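Local coordinates for copper homeostasis protein CutC (Streptococcus agalactiae, PDB 2BDQ) that probably binds copper ions and takes part in copper homeostasis, as a cytoplasmic member of the CutC family, at the interface of chains A and B. Sequence-based numbering; all coordinates share one arbitrary frame. Chains: chain A/B, copper homeostasis protein CutC.

The interface of chains A and B. Residues chain A 40, 76, 80-81, 84; chain B 40-41, 44.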
loop_
_atom_site.group_PDB
_atom_site.type_symbol
_atom_site.label_atom_id
_atom_site.label_comp_id
_atom_site.label_asym_id
_atom_site.label_seq_id
_atom_site.Cartn_x
_atom_site.Cartn_y
_atom_site.Cartn_z
ATOM N N TYR A 40 6.753 -2.019 5.613
ATOM C CA TYR A 40 8.124 -2.178 6.090
ATOM C C TYR A 40 8.684 -3.524 5.637
ATOM O O TYR A 40 9.810 -3.609 5.162
ATOM C CB TYR A 40 8.163 -2.097 7.617
ATOM C CG TYR A 40 9.553 -2.123 8.223
ATOM C CD1 TYR A 40 10.230 -0.942 8.514
ATOM C CD2 TYR A 40 10.163 -3.328 8.558
ATOM C CE1 TYR A 40 11.485 -0.959 9.140
ATOM C CE2 TYR A 40 11.409 -3.365 9.179
ATOM C CZ TYR A 40 12.062 -2.179 9.472
ATOM O OH TYR A 40 13.273 -2.209 10.109
ATOM N N ARG A 76 4.643 14.158 8.433
ATOM C CA ARG A 76 5.214 13.413 9.559
ATOM C C ARG A 76 5.323 11.940 9.158
ATOM O O ARG A 76 6.258 11.246 9.538
ATOM C CB ARG A 76 4.316 13.559 10.794
ATOM C CG ARG A 76 4.648 12.631 11.979
ATOM C CD ARG A 76 5.831 13.113 12.821
ATOM N NE ARG A 76 7.125 12.634 12.335
ATOM C CZ ARG A 76 7.547 11.372 12.422
ATOM N NH1 ARG A 76 6.778 10.438 12.980
ATOM N NH2 ARG A 76 8.745 11.042 11.951
ATOM N N GLU A 80 8.869 9.710 8.616
ATOM C CA GLU A 80 9.022 8.417 9.274
ATOM C C GLU A 80 9.342 7.331 8.252
ATOM O O GLU A 80 10.234 6.514 8.461
ATOM C CB GLU A 80 7.739 8.051 10.029
ATOM C CG GLU A 80 7.844 6.794 10.896
ATOM C CD GLU A 80 8.920 6.897 11.967
ATOM O OE1 GLU A 80 9.041 7.975 12.590
ATOM O OE2 GLU A 80 9.636 5.893 12.194
ATOM N N ASP A 81 8.615 7.321 7.142
ATOM C CA ASP A 81 8.861 6.307 6.127
ATOM C C ASP A 81 10.235 6.454 5.489
ATOM O O ASP A 81 10.829 5.465 5.047
ATOM C CB ASP A 81 7.745 6.309 5.074
ATOM C CG ASP A 81 6.499 5.581 5.566
ATOM O OD1 ASP A 81 6.664 4.495 6.178
ATOM O OD2 ASP A 81 5.366 6.067 5.342
ATOM N N ARG A 84 12.911 4.832 7.863
ATOM C CA ARG A 84 12.892 3.386 7.728
ATOM C C ARG A 84 13.517 2.974 6.389
ATOM O O ARG A 84 14.328 2.055 6.335
ATOM C CB ARG A 84 11.449 2.870 7.831
ATOM C CG ARG A 84 11.006 2.400 9.225
ATOM C CD ARG A 84 11.208 3.428 10.333
ATOM N NE ARG A 84 12.601 3.498 10.764
ATOM C CZ ARG A 84 13.073 4.359 11.662
ATOM N NH1 ARG A 84 14.358 4.337 11.980
ATOM N NH2 ARG A 84 12.268 5.245 12.236
ATOM N N TYR B 40 4.944 1.759 7.143
ATOM C CA TYR B 40 5.281 1.902 8.552
ATOM C C TYR B 40 4.792 3.252 9.064
ATOM O O TYR B 40 4.175 3.333 10.123
ATOM C CB TYR B 40 6.791 1.795 8.744
ATOM C CG TYR B 40 7.254 1.811 10.186
ATOM C CD1 TYR B 40 7.455 0.624 10.890
ATOM C CD2 TYR B 40 7.561 3.009 10.824
ATOM C CE1 TYR B 40 7.961 0.634 12.190
ATOM C CE2 TYR B 40 8.065 3.029 12.120
ATOM C CZ TYR B 40 8.265 1.849 12.797
ATOM O OH TYR B 40 8.773 1.886 14.079
ATOM N N GLY B 41 5.075 4.309 8.305
ATOM C CA GLY B 41 4.646 5.643 8.692
ATOM C C GLY B 41 3.148 5.733 8.937
ATOM O O GLY B 41 2.705 6.338 9.915
ATOM N N LYS B 44 2.163 3.852 12.312
ATOM C CA LYS B 44 2.562 4.611 13.482
ATOM C C LYS B 44 1.680 5.830 13.708
ATOM O O LYS B 44 1.147 6.032 14.806
ATOM C CB LYS B 44 4.025 5.041 13.346
ATOM C CG LYS B 44 4.525 6.013 14.411
ATOM C CD LYS B 44 5.983 6.374 14.122
ATOM C CE LYS B 44 6.502 7.465 15.041
ATOM N NZ LYS B 44 6.439 7.041 16.457
#
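Helix packs against helix across the two-fold axis of this CutC-family pair: A:Glu80, A:Asp81 and A:Arg84 of helix 72-87 meet B:Tyr40, B:Gly41 and B:Lys44 of helix 40-52. The patch and its twin help join the deposited dimer, though the structure alone does not show that this is the cell's dimer. A:Asp81 caps the partner helix: carboxylate OD1 accepts the backbone N of B:Gly41 at 2.7 Å, from above the carboxylate plane (39° out of it). If ionised, the carboxylate would suit the positive end of the helix dipole. B:Tyr40 loses more surface to the partner than any other residue here. CG anti to the backbone N (chi1 -175°) carries its ring off the helix start, against A:Glu80 and A:Arg84. A:Arg84 lays CD over one face, 4.0 Å from the ring centroid, offset toward the rim. Its guanidinium plane is inclined 66° to the ring, so methylenes make the face contact, without planar stacking. At the ring's edge, A:Glu80 CG sits in plane, 3.8 Å from B:Tyr40 CD2. Arginines salt-bridge both A:Glu80 oxygens: A:Arg84 NH2 reaches OE2 on its syn side at 2.7 Å. A:Arg76 NH2 meets OE1 on its anti side at 3.1 Å. Both donors are tilted out of the carboxylate plane, while each oxygen lies in its guanidinium's plane. B:Lys44 crosses A:Glu80 at about a right angle through its aliphatic chain, CD 3.7 Å from A:Glu80 CD; ammonium NZ does not pair with the carboxylate, leaving any attraction long-range. Nearer the axis, the Tyr40 side chains lie side by side, pointing the same way, A:Tyr40 CD1 4.0 Å from B:Tyr40 CD1.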